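Local atomic coordinates of PpiC-type peptidyl-prolyl cis-trans isomerase (Novosphingobium aromaticivorans, PDB entry 3GPK), a protein that probably catalyses the cis-trans isomerisation of peptide bonds preceding proline through its parvulin-type (PpiC) domain, the part of a longer periplasmic chaperone present here. Residues 7-12 / 58-63; 11-16 / 44-49. One frame throughout, in Å; residues are numbered along the deposited sequence.

Contact 1: 7-12 / 58-63; sequences EYRIGE and GGDLGW. With SO4 (sulfate ion), chain D.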
# COMPACT_ATOMS: atom_id res chain seq x y z
N GLU A 7 -3.39 -12.81 -7.33
CA GLU A 7 -4.11 -11.55 -7.31
C GLU A 7 -3.94 -11.08 -5.88
O GLU A 7 -3.86 -11.88 -4.95
CB GLU A 7 -5.59 -11.73 -7.65
CG GLU A 7 -5.83 -12.10 -9.10
CD GLU A 7 -7.30 -12.23 -9.42
OE1 GLU A 7 -7.96 -11.20 -9.65
OE2 GLU A 7 -7.80 -13.38 -9.43
N TYR A 8 -3.86 -9.77 -5.70
CA TYR A 8 -3.65 -9.23 -4.37
C TYR A 8 -4.66 -8.17 -4.02
O TYR A 8 -4.97 -7.31 -4.84
CB TYR A 8 -2.26 -8.60 -4.29
CG TYR A 8 -1.12 -9.52 -4.64
CD1 TYR A 8 -0.28 -10.03 -3.65
CD2 TYR A 8 -0.88 -9.89 -5.97
CE1 TYR A 8 0.78 -10.88 -3.97
CE2 TYR A 8 0.17 -10.75 -6.29
CZ TYR A 8 0.99 -11.24 -5.29
OH TYR A 8 2.03 -12.08 -5.62
N ARG A 9 -5.19 -8.24 -2.80
CA ARG A 9 -6.10 -7.21 -2.33
C ARG A 9 -5.17 -6.34 -1.49
O ARG A 9 -4.72 -6.75 -0.42
CB ARG A 9 -7.22 -7.78 -1.47
CG ARG A 9 -8.26 -6.72 -1.15
CD ARG A 9 -9.45 -7.29 -0.42
NE ARG A 9 -10.56 -6.34 -0.36
CZ ARG A 9 -11.18 -5.85 -1.43
NH1 ARG A 9 -10.81 -6.23 -2.65
NH2 ARG A 9 -12.20 -5.01 -1.28
N ILE A 10 -4.88 -5.15 -1.99
CA ILE A 10 -3.95 -4.27 -1.31
C ILE A 10 -4.53 -2.94 -0.88
O ILE A 10 -5.38 -2.36 -1.56
CB ILE A 10 -2.72 -4.00 -2.23
CG1 ILE A 10 -1.99 -5.32 -2.51
CG2 ILE A 10 -1.78 -2.99 -1.59
CD1 ILE A 10 -0.88 -5.20 -3.53
N GLY A 11 -4.07 -2.47 0.28
CA GLY A 11 -4.48 -1.18 0.79
C GLY A 11 -3.28 -0.28 0.60
O GLY A 11 -2.14 -0.71 0.79
N GLU A 12 -3.51 0.97 0.21
CA GLU A 12 -2.40 1.90 -0.00
C GLU A 12 -2.64 3.29 0.57
O GLU A 12 -3.75 3.82 0.50
CB GLU A 12 -2.10 2.06 -1.51
CG GLU A 12 -1.09 3.19 -1.82
CD GLU A 12 -0.86 3.41 -3.31
OE1 GLU A 12 -1.83 3.28 -4.09
OE2 GLU A 12 0.29 3.72 -3.69
N GLY A 58 -10.71 4.19 2.14
CA GLY A 58 -9.76 3.56 3.04
C GLY A 58 -8.51 3.03 2.37
O GLY A 58 -7.82 2.18 2.94
N GLY A 59 -8.23 3.51 1.16
CA GLY A 59 -7.04 3.08 0.44
C GLY A 59 -7.11 1.71 -0.20
O GLY A 59 -6.11 1.21 -0.70
N ASP A 60 -8.29 1.11 -0.19
CA ASP A 60 -8.50 -0.21 -0.76
C ASP A 60 -8.38 -0.15 -2.29
O ASP A 60 -9.13 0.57 -2.94
CB ASP A 60 -9.90 -0.70 -0.36
CG ASP A 60 -10.15 -2.15 -0.74
OD1 ASP A 60 -9.23 -2.84 -1.22
OD2 ASP A 60 -11.30 -2.62 -0.53
N LEU A 61 -7.42 -0.88 -2.85
CA LEU A 61 -7.24 -0.89 -4.30
C LEU A 61 -8.03 -2.02 -4.91
O LEU A 61 -8.08 -2.17 -6.14
CB LEU A 61 -5.76 -1.08 -4.67
CG LEU A 61 -4.75 -0.12 -4.05
CD1 LEU A 61 -3.36 -0.44 -4.60
CD2 LEU A 61 -5.14 1.32 -4.37
N GLY A 62 -8.66 -2.82 -4.06
CA GLY A 62 -9.42 -3.96 -4.53
C GLY A 62 -8.44 -5.04 -4.97
O GLY A 62 -7.26 -4.99 -4.61
N TRP A 63 -8.92 -6.01 -5.74
CA TRP A 63 -8.07 -7.08 -6.22
C TRP A 63 -7.30 -6.61 -7.44
O TRP A 63 -7.89 -6.13 -8.41
CB TRP A 63 -8.91 -8.31 -6.58
CG TRP A 63 -9.47 -9.01 -5.39
CD1 TRP A 63 -10.74 -8.88 -4.88
CD2 TRP A 63 -8.78 -9.93 -4.54
NE1 TRP A 63 -10.87 -9.67 -3.76
CE2 TRP A 63 -9.69 -10.33 -3.53
CE3 TRP A 63 -7.49 -10.46 -4.54
CZ2 TRP A 63 -9.33 -11.23 -2.52
CZ3 TRP A 63 -7.14 -11.36 -3.53
CH2 TRP A 63 -8.06 -11.73 -2.54
S SO4 D . -14.51 -9.44 -2.30
O1 SO4 D . -15.34 -10.28 -1.42
O2 SO4 D . -14.81 -8.02 -2.05
O3 SO4 D . -13.09 -9.72 -2.02
O4 SO4 D . -14.80 -9.75 -3.72
O HOH W 1 -7.50 -8.48 -10.48
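Trp-63 lays its indole against the aliphatic root of Arg-9 where the edge strand 60-64 pairs antiparallel with strand 7-16 in the four-stranded sheet of the parvulin (PpiC-type) fold. CB of Arg-9 sits 3.9 Å from the centroid of the six-membered ring and only 3° off its normal, a CH-pi contact made squarely over the face. With CG anti to the backbone N (chi1 -172°) and the chain extended as far as NE, the arginine, on the same face of the sheet as Asp-60, brings its guanidinium to the aspartate. NH2 ends 2.7 Å from OD2 of Asp-60 in a salt bridge. The carboxylate stands nearly upright on the guanidinium, their planes 86° apart, and its OD1 lies over the centre of the guanidinium while accepting from Gly-62 N to close an Asx turn. That turn fixes the carboxylate from its own strand.

The backbones are most closely knit around Ile-10 and Glu-12: Leu-61 N donates to Ile-10 O at 2.8 Å, and Glu-12 N to Gly-59 O at the same length. Between Arg-9 and Gly-11 a beta bulge shifts the register by one residue. Here Ile-10 is buried, covered by Leu-69 and by Ala-77 of helix 71-79, and its CG2 meets Leu-61 CD1 at a looser 4.2 Å. Glu-12 passes beside Leu-61, its OE2 bonded to Ser-96.

Toward Glu-7 the packing is looser, although Tyr-8 still pairs through its backbone with Ile-64. Glu-7 CB meets the Trp-63 ring, and one water donates to Glu-7 OE1 and, weakly, to Trp-63 O. At the ring's edge, Trp-63 NE1 donates an almost straight bond of 2.8 Å to O3 of a sulfate ion, probably from the crystallisation liquor.

Contact 2: 11-16 / 44-49; sequences GEIFLA and AYARQY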
# COMPACT_ATOMS: atom_id res chain seq x y z
N GLY A 11 -4.07 -2.47 0.28
CA GLY A 11 -4.48 -1.18 0.79
C GLY A 11 -3.28 -0.28 0.60
O GLY A 11 -2.14 -0.71 0.79
N GLU A 12 -3.51 0.97 0.21
CA GLU A 12 -2.40 1.90 -0.00
C GLU A 12 -2.64 3.29 0.57
O GLU A 12 -3.75 3.82 0.50
CB GLU A 12 -2.10 2.06 -1.51
CG GLU A 12 -1.09 3.19 -1.82
CD GLU A 12 -0.86 3.41 -3.31
OE1 GLU A 12 -1.83 3.28 -4.09
OE2 GLU A 12 0.29 3.72 -3.69
N ILE A 13 -1.60 3.86 1.16
CA ILE A 13 -1.62 5.22 1.67
C ILE A 13 -0.48 5.89 0.90
O ILE A 13 0.67 5.50 1.05
CB ILE A 13 -1.33 5.31 3.18
CG1 ILE A 13 -2.48 4.68 3.98
CG2 ILE A 13 -1.13 6.77 3.57
CD1 ILE A 13 -2.27 4.69 5.50
N PHE A 14 -0.82 6.86 0.06
CA PHE A 14 0.18 7.56 -0.74
C PHE A 14 0.41 8.99 -0.26
O PHE A 14 -0.54 9.73 -0.05
CB PHE A 14 -0.25 7.59 -2.20
CG PHE A 14 0.58 8.49 -3.07
CD1 PHE A 14 1.91 8.19 -3.32
CD2 PHE A 14 0.03 9.64 -3.61
CE1 PHE A 14 2.70 9.04 -4.09
CE2 PHE A 14 0.80 10.50 -4.38
CZ PHE A 14 2.14 10.20 -4.63
N LEU A 15 1.68 9.36 -0.10
CA LEU A 15 2.02 10.71 0.31
C LEU A 15 2.92 11.28 -0.78
O LEU A 15 4.03 10.79 -1.01
CB LEU A 15 2.77 10.72 1.64
CG LEU A 15 2.07 10.14 2.87
CD1 LEU A 15 2.88 10.51 4.10
CD2 LEU A 15 0.65 10.69 3.00
N ALA A 16 2.43 12.31 -1.47
CA ALA A 16 3.18 12.93 -2.56
C ALA A 16 4.32 13.78 -2.03
O ALA A 16 4.22 14.40 -0.98
CB ALA A 16 2.25 13.77 -3.42
N ALA A 44 -8.71 4.36 8.61
CA ALA A 44 -8.72 5.68 9.21
C ALA A 44 -7.52 6.51 8.78
O ALA A 44 -7.67 7.68 8.42
CB ALA A 44 -8.75 5.56 10.72
N TYR A 45 -6.33 5.92 8.82
CA TYR A 45 -5.14 6.65 8.42
C TYR A 45 -5.14 6.96 6.93
O TYR A 45 -4.68 8.03 6.53
CB TYR A 45 -3.88 5.87 8.83
CG TYR A 45 -3.51 6.11 10.28
CD1 TYR A 45 -2.65 7.14 10.64
CD2 TYR A 45 -4.10 5.36 11.30
CE1 TYR A 45 -2.38 7.43 11.97
CE2 TYR A 45 -3.84 5.64 12.65
CZ TYR A 45 -2.98 6.69 12.97
OH TYR A 45 -2.76 7.04 14.28
N ALA A 46 -5.67 6.05 6.13
CA ALA A 46 -5.73 6.28 4.69
C ALA A 46 -6.68 7.44 4.38
O ALA A 46 -6.37 8.31 3.57
CB ALA A 46 -6.21 5.01 3.98
N ARG A 47 -7.83 7.47 5.04
CA ARG A 47 -8.78 8.56 4.81
C ARG A 47 -8.21 9.91 5.22
O ARG A 47 -8.46 10.93 4.57
CB ARG A 47 -10.08 8.28 5.57
CG ARG A 47 -10.93 7.21 4.92
CD ARG A 47 -12.11 6.81 5.76
NE ARG A 47 -13.06 6.05 4.96
CZ ARG A 47 -14.12 5.41 5.45
NH1 ARG A 47 -14.36 5.43 6.76
NH2 ARG A 47 -14.94 4.77 4.63
N GLN A 48 -7.41 9.92 6.28
CA GLN A 48 -6.81 11.15 6.77
C GLN A 48 -5.57 11.61 6.00
O GLN A 48 -5.42 12.81 5.71
CB GLN A 48 -6.45 10.99 8.25
CG GLN A 48 -5.53 12.08 8.83
CD GLN A 48 -6.08 13.49 8.66
OE1 GLN A 48 -7.29 13.69 8.54
NE2 GLN A 48 -5.19 14.47 8.65
N TYR A 49 -4.71 10.67 5.65
CA TYR A 49 -3.46 11.00 4.99
C TYR A 49 -3.24 10.67 3.52
O TYR A 49 -2.41 11.31 2.88
CB TYR A 49 -2.30 10.38 5.77
CG TYR A 49 -2.13 10.94 7.17
CD1 TYR A 49 -1.70 12.26 7.36
CD2 TYR A 49 -2.41 10.17 8.29
CE1 TYR A 49 -1.54 12.78 8.64
CE2 TYR A 49 -2.26 10.69 9.58
CZ TYR A 49 -1.83 11.99 9.74
OH TYR A 49 -1.69 12.53 11.00
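Ile-13 overlaps the flank of helix 42-49 at Ala-46, packing this short helix of the parvulin fold against one face of strand 7-16. The segments run in roughly the same direction, 27° apart, with their axes 8.1 Å from each other at closest approach. The small alanine lets the helix come near: Ile-13 CG1 touches both CA and CB of Ala-46, each at 3.7 Å. CG1 is anti to the carbonyl carbon (chi1 -68°), and the ethyl branch continues past the alanine until CD1 reaches Tyr-45 CB at 3.9 Å. The methyl branch, CG2, approaches Tyr-49 CB more distantly.

Both tyrosines offer their CB atoms here, while their rings lead away from the strand toward helix 22-37, where Tyr-45 touches Gln-35 and Tyr-49 touches Ile-32. The Tyr-49 ring has Gln-48 CG over its centre, 3.6 Å above the plane.

No hydrogen bond joins the two segments; polar links lie just beyond the helix, where Ser-50 OG bonds to Phe-14 N and the backbone of Glu-51 pairs with that of Phe-14. Leu-15 is also covered by Val-25 and Ala-29 of helix 22-37, so two helices share this side of the sheet. At the last helical turn, Leu-15 CD2 presses against the backbone carbonyl of Tyr-49, 3.1 Å from its O atom.

How the contacts relate
Both contacts use strand 7-16, sharing Gly-11 and Glu-12, but they meet it differently: contact 1 adds a neighbouring strand along its edge, whereas contact 2 packs a helix on its face, nearly in line with the strand. Each is partly buried. Contact 1 is the larger, 584 against 215 Å², and combines backbone hydrogen bonds with an ion pair and an aromatic contact near solvent. Contact 2 is almost wholly apolar, built on buried Ile-13 and Leu-15, with exposed Tyr-49 at its margin. Helix 42-49 and strand 60-64 are consecutive elements, and they touch directly where Ala-46 CB lies 3.4 Å from Gly-58 O, joining the two contacts.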